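Local coordinates for protein probable 2-phosphosulfolactate phosphatase (PDB 1VR0) that probably hydrolyses (2R)-O-phospho-3-sulfolactate to (2R)-3-sulfolactate and phosphate, with magnesium as cofactor, at residues A[34-39]-A[122-127]; A[16-19]-A[23-26]; A[203-208]-A[228-233]; A[216-219]-A[225-228]. One frame throughout, in Å; residues are numbered along the deposited sequence.

Contact 1: residues A[34-39]-A[122-127]; sequences AVVIDM and KGSETA. With MG (magnesium ion), chain D.
A34 and V36, two residues apart on strand 33-37, turn to the chain that leaves helix 117-123 and meet A127 and S124 there. The methyls of A34 and A127 touch at 3.7 Å between their CB atoms, and A34 CB also lies 4.3 Å from S124 CB. In V36, CG1 is anti to the backbone N (chi1 179°), which leaves CG2 beside that N and brings it to 3.7 Å from S124 OG. This is plain packing: the hydroxyl of S124 is held by a hydrogen bond with A120 O in the preceding helix turn. A type I turn from S124 to A127, with its A127 N to S124 O bond of 2.9 Å, presents both residues to the strand, while V36 also rests on A120 and I121 of the helix. Beyond the strand's end, D38 turns its carboxylate to the magnesium, with OD1 2.2 Å from the ion; G158 O, D167 OD2 and two waters complete the coordination given by the model. OD2 receives weak hydrogen bonds from G117 N and A42 N. The arrangement illustrates an active-site metal held at the C-terminal end of a central strand in a parallel part of a sheet.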
loop_
_atom_site.group_PDB
_atom_site.type_symbol
_atom_site.label_atom_id
_atom_site.label_comp_id
_atom_site.label_asym_id
_atom_site.label_seq_id
_atom_site.Cartn_x
_atom_site.Cartn_y
_atom_site.Cartn_z
ATOM N N ALA A 34 -15.541 -5.215 7.023
ATOM C CA ALA A 34 -14.868 -4.724 5.805
ATOM C C ALA A 34 -15.610 -3.525 5.227
ATOM O O ALA A 34 -16.817 -3.550 5.088
ATOM C CB ALA A 34 -14.768 -5.802 4.762
ATOM N N VAL A 35 -14.878 -2.473 4.899
ATOM C CA VAL A 35 -15.468 -1.304 4.308
ATOM C C VAL A 35 -14.896 -1.163 2.901
ATOM O O VAL A 35 -13.708 -0.961 2.737
ATOM C CB VAL A 35 -15.126 -0.071 5.126
ATOM C CG1 VAL A 35 -15.675 1.187 4.463
ATOM C CG2 VAL A 35 -15.647 -0.219 6.570
ATOM N N VAL A 36 -15.732 -1.304 1.884
ATOM C CA VAL A 36 -15.251 -1.233 0.520
ATOM C C VAL A 36 -15.376 0.203 -0.009
ATOM O O VAL A 36 -16.429 0.851 0.123
ATOM C CB VAL A 36 -15.979 -2.215 -0.377
ATOM C CG1 VAL A 36 -15.471 -2.081 -1.781
ATOM C CG2 VAL A 36 -15.784 -3.648 0.123
ATOM N N ILE A 37 -14.295 0.691 -0.612
ATOM C CA ILE A 37 -14.259 2.045 -1.165
ATOM C C ILE A 37 -13.849 2.075 -2.637
ATOM O O ILE A 37 -12.797 1.580 -3.015
ATOM C CB ILE A 37 -13.355 2.939 -0.300
ATOM C CG1 ILE A 37 -14.004 3.092 1.082
ATOM C CG2 ILE A 37 -13.206 4.314 -0.888
ATOM C CD1 ILE A 37 -13.062 3.605 2.122
ATOM N N ASP A 38 -14.720 2.636 -3.465
ATOM C CA ASP A 38 -14.380 2.983 -4.861
ATOM C C ASP A 38 -15.062 4.337 -5.141
ATOM O O ASP A 38 -16.090 4.400 -5.807
ATOM C CB ASP A 38 -14.866 1.885 -5.829
ATOM C CG ASP A 38 -14.371 2.083 -7.247
ATOM O OD1 ASP A 38 -13.191 2.402 -7.418
ATOM O OD2 ASP A 38 -15.131 1.908 -8.230
HETATM N N MSE A 39 -14.515 5.423 -4.609
HETATM C CA MSE A 39 -15.287 6.675 -4.550
HETATM C C MSE A 39 -15.528 7.319 -5.911
HETATM O O MSE A 39 -16.503 8.084 -6.091
HETATM C CB MSE A 39 -14.655 7.686 -3.593
HETATM C CG MSE A 39 -13.251 8.052 -3.954
HETATM SE SE MSE A 39 -12.687 9.825 -3.281
HETATM C CE MSE A 39 -14.155 10.911 -3.995
ATOM N N LYS A 122 -16.977 -8.320 -4.150
ATOM C CA LYS A 122 -16.860 -9.769 -4.210
ATOM C C LYS A 122 -15.637 -10.303 -3.482
ATOM O O LYS A 122 -15.714 -11.351 -2.859
ATOM C CB LYS A 122 -16.840 -10.235 -5.678
ATOM C CG LYS A 122 -18.136 -9.915 -6.474
ATOM C CD LYS A 122 -19.382 -10.528 -5.808
ATOM C CE LYS A 122 -20.249 -11.325 -6.776
ATOM N NZ LYS A 122 -21.000 -12.370 -6.002
ATOM N N GLY A 123 -14.509 -9.598 -3.566
ATOM C CA GLY A 123 -13.266 -10.037 -2.908
ATOM C C GLY A 123 -13.277 -10.018 -1.386
ATOM O O GLY A 123 -12.420 -10.617 -0.757
ATOM N N SER A 124 -14.264 -9.331 -0.807
ATOM C CA SER A 124 -14.421 -9.216 0.639
ATOM C C SER A 124 -15.450 -10.191 1.253
ATOM O O SER A 124 -15.729 -10.110 2.462
ATOM C CB SER A 124 -14.792 -7.784 0.959
ATOM O OG SER A 124 -13.931 -6.897 0.235
ATOM N N GLU A 125 -15.953 -11.143 0.458
ATOM C CA GLU A 125 -17.005 -12.080 0.909
ATOM C C GLU A 125 -16.823 -12.702 2.293
ATOM O O GLU A 125 -17.808 -12.983 2.976
ATOM C CB GLU A 125 -17.175 -13.238 -0.076
ATOM C CG GLU A 125 -17.649 -12.778 -1.428
ATOM C CD GLU A 125 -18.773 -13.607 -1.951
ATOM O OE1 GLU A 125 -18.523 -14.843 -2.064
ATOM O OE2 GLU A 125 -19.868 -13.021 -2.241
ATOM N N THR A 126 -15.594 -12.971 2.701
ATOM C CA THR A 126 -15.412 -13.709 3.948
ATOM C C THR A 126 -15.533 -12.841 5.195
ATOM O O THR A 126 -15.382 -13.361 6.307
ATOM C CB THR A 126 -14.050 -14.432 3.962
ATOM O OG1 THR A 126 -13.002 -13.494 3.613
ATOM C CG2 THR A 126 -14.081 -15.598 2.967
ATOM N N ALA A 127 -15.749 -11.530 5.025
ATOM C CA ALA A 127 -15.840 -10.626 6.167
ATOM C C ALA A 127 -17.122 -10.904 6.915
ATOM O O ALA A 127 -18.078 -11.413 6.329
ATOM C CB ALA A 127 -15.814 -9.187 5.699
HETATM MG MG MG D . -11.211 3.241 -7.290
HETATM O O HOH W 1 -12.310 5.461 -6.728
HETATM O O HOH W 2 -9.973 4.828 -8.733
#

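Contact 2: residues A[16-19]-A[23-26]; sequences DLII and DIKE
I18 sets one methyl against the peptide that joins D23 to I24, and this is the heart of the contact. CG2 lies over the face of that peptide, 3.7 Å from D23 O, and reaches the I24 side chain at 4.1 Å from I24 CG1. It is carried there by a chi1 of -71°, which puts CG1 beside the backbone N and leaves CG2 anti to it. I19 adds a second touch with the other branch: CG1 stands between backbone N and carbonyl carbon (chi1 60°), and CD1 comes to 3.6 Å from D23 OD2. This is an apolar approach to a carboxylate whose polar partner is S20 OG, a hydrogen bond inside the tight three-residue connection. That short return is the start of a longer link. Strand 13-18 and the next strand in the chain, 33-37, are parallel members of one sheet with strand 152-156 between them, so the chain must cross over a strand, and it does so here with loop in place of a helix. I24 accordingly packs on V155 and I18 on V153 of the crossed strand, while V29 and K28 of the same loop also cover I18. Backbone hydrogen bonds to I154 and N156 fix I18 in the sheet. Two residues back along the strand, D16 OD1 takes a weak bond from L17 N (2.8 Å) and a hydrogen bond with T188 OG1. Farther out, K25 NZ bonds D22 O of the second subunit, and D23 packs on K25 of that subunit, which brings the loop to the dimer interface.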
loop_
_atom_site.group_PDB
_atom_site.type_symbol
_atom_site.label_atom_id
_atom_site.label_comp_id
_atom_site.label_asym_id
_atom_site.label_seq_id
_atom_site.Cartn_x
_atom_site.Cartn_y
_atom_site.Cartn_z
ATOM N N ASP A 16 -7.287 -1.680 9.713
ATOM C CA ASP A 16 -6.299 -1.963 8.678
ATOM C C ASP A 16 -6.802 -1.381 7.371
ATOM O O ASP A 16 -7.947 -0.959 7.275
ATOM C CB ASP A 16 -6.113 -3.483 8.524
ATOM C CG ASP A 16 -4.789 -3.871 7.843
ATOM O OD1 ASP A 16 -3.908 -3.018 7.542
ATOM O OD2 ASP A 16 -4.607 -5.092 7.630
ATOM N N LEU A 17 -5.940 -1.412 6.364
ATOM C CA LEU A 17 -6.274 -0.916 5.039
ATOM C C LEU A 17 -5.634 -1.824 3.983
ATOM O O LEU A 17 -4.484 -2.238 4.128
ATOM C CB LEU A 17 -5.771 0.506 4.892
ATOM C CG LEU A 17 -6.109 1.181 3.578
ATOM C CD1 LEU A 17 -6.280 2.672 3.850
ATOM C CD2 LEU A 17 -5.049 0.962 2.503
ATOM N N ILE A 18 -6.400 -2.136 2.940
ATOM C CA ILE A 18 -5.912 -2.881 1.811
ATOM C C ILE A 18 -5.943 -1.910 0.625
ATOM O O ILE A 18 -6.925 -1.205 0.417
ATOM C CB ILE A 18 -6.789 -4.059 1.568
ATOM C CG1 ILE A 18 -6.563 -5.074 2.694
ATOM C CG2 ILE A 18 -6.508 -4.643 0.208
ATOM C CD1 ILE A 18 -7.502 -6.265 2.689
ATOM N N ILE A 19 -4.872 -1.889 -0.152
ATOM C CA ILE A 19 -4.652 -0.833 -1.113
ATOM C C ILE A 19 -5.301 -1.046 -2.500
ATOM O O ILE A 19 -5.316 -0.100 -3.290
ATOM C CB ILE A 19 -3.152 -0.576 -1.315
ATOM C CG1 ILE A 19 -2.448 -1.844 -1.839
ATOM C CG2 ILE A 19 -2.520 -0.116 -0.011
ATOM C CD1 ILE A 19 -1.166 -1.533 -2.646
ATOM N N ASP A 23 -4.966 -6.753 -4.196
ATOM C CA ASP A 23 -4.144 -6.981 -3.005
ATOM C C ASP A 23 -4.935 -7.508 -1.806
ATOM O O ASP A 23 -4.412 -7.577 -0.703
ATOM C CB ASP A 23 -3.386 -5.716 -2.667
ATOM C CG ASP A 23 -2.326 -5.410 -3.700
ATOM O OD1 ASP A 23 -1.400 -6.266 -3.830
ATOM O OD2 ASP A 23 -2.444 -4.359 -4.409
ATOM N N ILE A 24 -6.165 -7.955 -2.025
ATOM C CA ILE A 24 -6.932 -8.552 -0.958
ATOM C C ILE A 24 -6.396 -9.947 -0.641
ATOM O O ILE A 24 -6.162 -10.742 -1.530
ATOM C CB ILE A 24 -8.370 -8.702 -1.349
ATOM C CG1 ILE A 24 -9.016 -7.355 -1.509
ATOM C CG2 ILE A 24 -9.137 -9.470 -0.308
ATOM C CD1 ILE A 24 -10.341 -7.435 -2.152
ATOM N N LYS A 25 -6.190 -10.238 0.630
ATOM C CA LYS A 25 -5.857 -11.587 1.067
ATOM C C LYS A 25 -6.917 -11.919 2.093
ATOM O O LYS A 25 -7.189 -11.105 2.977
ATOM C CB LYS A 25 -4.443 -11.636 1.663
ATOM C CG LYS A 25 -3.296 -11.410 0.651
ATOM C CD LYS A 25 -2.128 -10.645 1.329
ATOM C CE LYS A 25 -0.826 -10.494 0.467
ATOM N NZ LYS A 25 0.047 -11.708 0.540
ATOM N N GLU A 26 -7.537 -13.086 1.938
ATOM C CA GLU A 26 -8.604 -13.552 2.836
ATOM C C GLU A 26 -8.335 -13.345 4.329
ATOM O O GLU A 26 -9.201 -12.882 5.060
ATOM C CB GLU A 26 -8.819 -15.048 2.651
ATOM C CG GLU A 26 -10.094 -15.434 1.933
ATOM C CD GLU A 26 -10.528 -16.850 2.303
ATOM O OE1 GLU A 26 -10.109 -17.351 3.393
ATOM O OE2 GLU A 26 -11.300 -17.457 1.516
#

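Contact 3: residues A[203-208]-A[228-233]; sequences DIKGFV and YCCKKD
The flat groups stand behind the meeting of I204 and K205 with C230 and K232. The carboxylate of D203 is approached from above its plane: G206 N donates to D203 OD2 at 3.2 Å, 43° out of the plane, an Asx motif at the start of helix 205-208. The ring of F207 packs edge-to-face with Y210 and also with Y196 of the second subunit. In front, C230 fills the centre. Its SG lies beside the backbone N, anti to the carbonyl carbon (chi1 -70°), and stands 3.9 Å from K205 CG and a looser 4.4 Å from I204 CG2. The other branch of I204 runs on to CD1, which crosses the extended K232 chain obliquely, 4.0 Å from K232 CE. The ammonium of K232 travels past this touch to E202 O and Y198 OH, both hydrogen-bonded, whereas K205 NZ has a long, weak ion pair with E227. The two lysines thus lend methylenes to the contact and carry their charges elsewhere. What joins the start of one helix to the chain leaving helix 223-229 is therefore apolar, carbon on carbon with one sulfur among them, K232's ammonium bonded beyond it and K205's only weakly paired.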
loop_
_atom_site.group_PDB
_atom_site.type_symbol
_atom_site.label_atom_id
_atom_site.label_comp_id
_atom_site.label_asym_id
_atom_site.label_seq_id
_atom_site.Cartn_x
_atom_site.Cartn_y
_atom_site.Cartn_z
ATOM N N ASP A 203 -10.194 18.932 2.865
ATOM C CA ASP A 203 -11.139 19.281 1.802
ATOM C C ASP A 203 -11.190 18.149 0.771
ATOM O O ASP A 203 -12.077 18.126 -0.040
ATOM C CB ASP A 203 -10.732 20.589 1.103
ATOM C CG ASP A 203 -9.405 20.435 0.294
ATOM O OD1 ASP A 203 -8.363 20.010 0.876
ATOM O OD2 ASP A 203 -9.410 20.708 -0.931
ATOM N N ILE A 204 -10.207 17.251 0.765
ATOM C CA ILE A 204 -10.214 16.074 -0.119
ATOM C C ILE A 204 -9.995 16.396 -1.605
ATOM O O ILE A 204 -9.061 15.880 -2.203
ATOM C CB ILE A 204 -11.481 15.212 0.086
ATOM C CG1 ILE A 204 -11.456 14.615 1.491
ATOM C CG2 ILE A 204 -11.541 14.074 -0.939
ATOM C CD1 ILE A 204 -12.736 13.861 1.918
ATOM N N LYS A 205 -10.892 17.195 -2.185
ATOM C CA LYS A 205 -10.823 17.648 -3.594
ATOM C C LYS A 205 -9.405 17.921 -4.075
ATOM O O LYS A 205 -8.976 17.411 -5.109
ATOM C CB LYS A 205 -11.577 18.966 -3.756
ATOM C CG LYS A 205 -12.968 18.937 -4.382
ATOM C CD LYS A 205 -13.501 20.390 -4.355
ATOM C CE LYS A 205 -14.747 20.579 -5.193
ATOM N NZ LYS A 205 -15.113 22.055 -5.213
ATOM N N GLY A 206 -8.692 18.756 -3.327
ATOM C CA GLY A 206 -7.386 19.229 -3.760
ATOM C C GLY A 206 -6.399 18.107 -4.006
ATOM O O GLY A 206 -5.715 18.079 -5.007
ATOM N N PHE A 207 -6.347 17.156 -3.092
ATOM C CA PHE A 207 -5.317 16.158 -3.123
ATOM C C PHE A 207 -5.641 15.042 -4.107
ATOM O O PHE A 207 -4.761 14.411 -4.667
ATOM C CB PHE A 207 -5.116 15.629 -1.701
ATOM C CG PHE A 207 -3.911 14.813 -1.552
ATOM C CD1 PHE A 207 -2.709 15.405 -1.245
ATOM C CD2 PHE A 207 -3.958 13.442 -1.770
ATOM C CE1 PHE A 207 -1.557 14.629 -1.145
ATOM C CE2 PHE A 207 -2.800 12.653 -1.666
ATOM C CZ PHE A 207 -1.620 13.241 -1.343
ATOM N N VAL A 208 -6.917 14.799 -4.335
ATOM C CA VAL A 208 -7.310 13.794 -5.299
ATOM C C VAL A 208 -6.794 14.150 -6.704
ATOM O O VAL A 208 -6.507 13.271 -7.518
ATOM C CB VAL A 208 -8.839 13.631 -5.333
ATOM C CG1 VAL A 208 -9.267 12.679 -6.478
ATOM C CG2 VAL A 208 -9.351 13.113 -4.002
ATOM N N TYR A 228 -19.281 16.105 -7.086
ATOM C CA TYR A 228 -20.342 15.495 -6.322
ATOM C C TYR A 228 -19.770 14.446 -5.352
ATOM O O TYR A 228 -20.082 14.458 -4.164
ATOM C CB TYR A 228 -21.386 14.878 -7.275
ATOM C CG TYR A 228 -22.405 14.054 -6.562
ATOM C CD1 TYR A 228 -23.503 14.653 -5.959
ATOM C CD2 TYR A 228 -22.246 12.685 -6.418
ATOM C CE1 TYR A 228 -24.444 13.904 -5.259
ATOM C CE2 TYR A 228 -23.179 11.923 -5.715
ATOM C CZ TYR A 228 -24.278 12.544 -5.150
ATOM O OH TYR A 228 -25.224 11.820 -4.471
ATOM N N CYS A 229 -18.923 13.560 -5.863
ATOM C CA CYS A 229 -18.320 12.500 -5.045
ATOM C C CYS A 229 -17.382 12.986 -3.940
ATOM O O CYS A 229 -17.042 12.218 -3.038
ATOM C CB CYS A 229 -17.575 11.504 -5.926
ATOM S SG CYS A 229 -18.671 10.632 -7.078
ATOM N N CYS A 230 -16.973 14.240 -4.011
ATOM C CA CYS A 230 -16.193 14.835 -2.941
ATOM C C CYS A 230 -17.026 15.490 -1.845
ATOM O O CYS A 230 -16.469 16.016 -0.900
ATOM C CB CYS A 230 -15.259 15.870 -3.537
ATOM S SG CYS A 230 -13.965 15.118 -4.506
ATOM N N LYS A 231 -18.353 15.495 -1.978
ATOM C CA LYS A 231 -19.213 16.080 -0.954
ATOM C C LYS A 231 -19.306 15.173 0.280
ATOM O O LYS A 231 -19.595 13.980 0.192
ATOM C CB LYS A 231 -20.596 16.407 -1.535
ATOM C CG LYS A 231 -20.503 17.317 -2.765
ATOM C CD LYS A 231 -21.397 18.545 -2.747
ATOM C CE LYS A 231 -20.609 19.789 -3.330
ATOM N NZ LYS A 231 -21.239 21.147 -3.084
ATOM N N LYS A 232 -19.032 15.755 1.434
ATOM C CA LYS A 232 -19.024 15.028 2.710
ATOM C C LYS A 232 -20.415 14.821 3.278
ATOM O O LYS A 232 -21.223 15.725 3.249
ATOM C CB LYS A 232 -18.191 15.795 3.772
ATOM C CG LYS A 232 -16.673 15.801 3.533
ATOM C CD LYS A 232 -15.944 16.669 4.547
ATOM C CE LYS A 232 -14.477 16.367 4.553
ATOM N NZ LYS A 232 -13.754 17.440 5.271
ATOM N N ASP A 233 -20.693 13.627 3.793
ATOM C CA ASP A 233 -21.793 13.451 4.757
ATOM C C ASP A 233 -23.131 13.932 4.257
ATOM O O ASP A 233 -23.892 14.539 5.006
ATOM C CB ASP A 233 -21.440 14.186 6.058
ATOM C CG ASP A 233 -22.422 13.910 7.197
ATOM O OD1 ASP A 233 -22.901 12.756 7.401
ATOM O OD2 ASP A 233 -22.721 14.883 7.922
#

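Contact 4: residues A[216-219]-A[225-228]; sequences RIME and DFEY
Helix packs against helix here in a small, buried, wholly apolar contact: I217 and the selenomethionine M218 of helix 212-219 meet F226 of helix 223-229, the next helix in the chain, at the side of the fold that holds the sulfolactate. Both partners reach the same atom. I217 offers CG2, which stops 4.2 Å from F226 CB, with the two side chains crossing at about a right angle. M218, the next residue, bends at chi2 (-46°) and chi3 (89°), and the bends swing CE back to 3.9 Å from F226 CB in an oblique approach. The ring of F226 itself leads away from this neighbour, since CG is anti to the backbone N (chi1 165°); it packs edge-to-face with Y214 and touches K205 and V208. F226 therefore joins three helices: CB meets I217 and M218, while the ring reaches both Y214 of the same helix 212-219 and the short helix 205-208. On the far side of helix 212-219, R216 NH1 forms a salt bridge with E219 OE2 at 2.9 Å, the oxygen lying at the edge of the guanidinium and in its plane, though the hydrogen bond is weak. R216 NH2 also bonds K84 O, so two contacts set the guanidinium of a residue that touches the ligand. On the second helix, D225 makes a salt bridge with R41, another pocket residue, and bonds S96. Helix 212-219 supplies R216 and H213 to the sulfolactate pocket, and helix 223-229 backs it, with D225 holding the pocket residue R41.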
loop_
_atom_site.group_PDB
_atom_site.type_symbol
_atom_site.label_atom_id
_atom_site.label_comp_id
_atom_site.label_asym_id
_atom_site.label_seq_id
_atom_site.Cartn_x
_atom_site.Cartn_y
_atom_site.Cartn_z
ATOM N N ARG A 216 -8.052 10.458 -15.804
ATOM C CA ARG A 216 -9.017 9.662 -16.560
ATOM C C ARG A 216 -10.444 10.233 -16.450
ATOM O O ARG A 216 -11.170 10.386 -17.465
ATOM C CB ARG A 216 -9.008 8.206 -16.083
ATOM C CG ARG A 216 -9.959 7.295 -16.835
ATOM C CD ARG A 216 -9.726 7.341 -18.308
ATOM N NE ARG A 216 -10.678 6.528 -19.058
ATOM C CZ ARG A 216 -10.844 6.602 -20.383
ATOM N NH1 ARG A 216 -10.121 7.437 -21.123
ATOM N NH2 ARG A 216 -11.723 5.826 -20.983
ATOM N N ILE A 217 -10.817 10.549 -15.216
ATOM C CA ILE A 217 -12.094 11.158 -14.915
ATOM C C ILE A 217 -12.246 12.483 -15.693
ATOM O O ILE A 217 -13.321 12.802 -16.211
ATOM C CB ILE A 217 -12.217 11.366 -13.369
ATOM C CG1 ILE A 217 -12.290 10.016 -12.611
ATOM C CG2 ILE A 217 -13.395 12.267 -12.971
ATOM C CD1 ILE A 217 -13.350 9.089 -13.042
HETATM N N MSE A 218 -11.159 13.239 -15.805
HETATM C CA MSE A 218 -11.206 14.488 -16.520
HETATM C C MSE A 218 -11.326 14.269 -17.999
HETATM O O MSE A 218 -12.066 15.006 -18.657
HETATM C CB MSE A 218 -10.014 15.367 -16.201
HETATM C CG MSE A 218 -10.041 16.002 -14.806
HETATM SE SE MSE A 218 -11.781 16.835 -14.226
HETATM C CE MSE A 218 -12.676 15.367 -13.422
ATOM N N GLU A 219 -10.624 13.291 -18.568
ATOM C CA GLU A 219 -10.689 13.161 -20.008
ATOM C C GLU A 219 -12.022 12.551 -20.424
ATOM O O GLU A 219 -12.383 12.623 -21.572
ATOM C CB GLU A 219 -9.484 12.430 -20.610
ATOM C CG GLU A 219 -9.385 10.934 -20.365
ATOM C CD GLU A 219 -8.462 10.188 -21.384
ATOM O OE1 GLU A 219 -8.454 10.542 -22.595
ATOM O OE2 GLU A 219 -7.785 9.200 -20.964
ATOM N N ASP A 225 -19.362 14.739 -11.782
ATOM C CA ASP A 225 -19.331 13.558 -10.910
ATOM C C ASP A 225 -18.238 13.715 -9.859
ATOM O O ASP A 225 -18.444 13.384 -8.697
ATOM C CB ASP A 225 -19.081 12.262 -11.695
ATOM C CG ASP A 225 -20.281 11.790 -12.513
ATOM O OD1 ASP A 225 -21.477 12.180 -12.288
ATOM O OD2 ASP A 225 -20.017 10.969 -13.406
ATOM N N PHE A 226 -17.078 14.228 -10.281
ATOM C CA PHE A 226 -15.944 14.455 -9.373
ATOM C C PHE A 226 -16.325 15.393 -8.200
ATOM O O PHE A 226 -16.044 15.103 -7.043
ATOM C CB PHE A 226 -14.723 15.012 -10.144
ATOM C CG PHE A 226 -13.668 15.599 -9.255
ATOM C CD1 PHE A 226 -12.872 14.792 -8.493
ATOM C CD2 PHE A 226 -13.501 16.981 -9.154
ATOM C CE1 PHE A 226 -11.920 15.329 -7.631
ATOM C CE2 PHE A 226 -12.534 17.536 -8.289
ATOM C CZ PHE A 226 -11.747 16.699 -7.525
ATOM N N GLU A 227 -16.967 16.518 -8.508
ATOM C CA GLU A 227 -17.312 17.463 -7.455
ATOM C C GLU A 227 -18.354 16.868 -6.518
ATOM O O GLU A 227 -18.336 17.132 -5.311
ATOM C CB GLU A 227 -17.899 18.753 -8.020
ATOM C CG GLU A 227 -17.160 19.334 -9.200
ATOM C CD GLU A 227 -16.358 20.549 -8.854
ATOM O OE1 GLU A 227 -16.797 21.629 -9.294
ATOM O OE2 GLU A 227 -15.305 20.415 -8.162
ATOM N N TYR A 228 -19.281 16.105 -7.086
ATOM C CA TYR A 228 -20.342 15.495 -6.322
ATOM C C TYR A 228 -19.770 14.446 -5.352
ATOM O O TYR A 228 -20.082 14.458 -4.164
ATOM C CB TYR A 228 -21.386 14.878 -7.275
ATOM C CG TYR A 228 -22.405 14.054 -6.562
ATOM C CD1 TYR A 228 -23.503 14.653 -5.959
ATOM C CD2 TYR A 228 -22.246 12.685 -6.418
ATOM C CE1 TYR A 228 -24.444 13.904 -5.259
ATOM C CE2 TYR A 228 -23.179 11.923 -5.715
ATOM C CZ TYR A 228 -24.278 12.544 -5.150
ATOM O OH TYR A 228 -25.224 11.820 -4.471
#

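How the contacts relate
From the N terminus, contact 2 comes first and closes the smallest loop, of three residues, just after strand 13-18, before the chain crosses to strand 33-37. Contact 1 then opens and closes only after 82 residues, spanning the smaller parallel sheet and its helices. The two touch, G123 O lying 3.5 Å from I24 CG2, and both serve the mixed sheet. Contact 3 follows in series, and contact 4 opens within its 19-residue interval and runs out on the shared Y228, where contact 3's second segment begins. No contact crosses another. The helical end is joined to the strand end where M39 CE packs on C229 O, so the magnesium-bearing loop meets the helices beside the pocket.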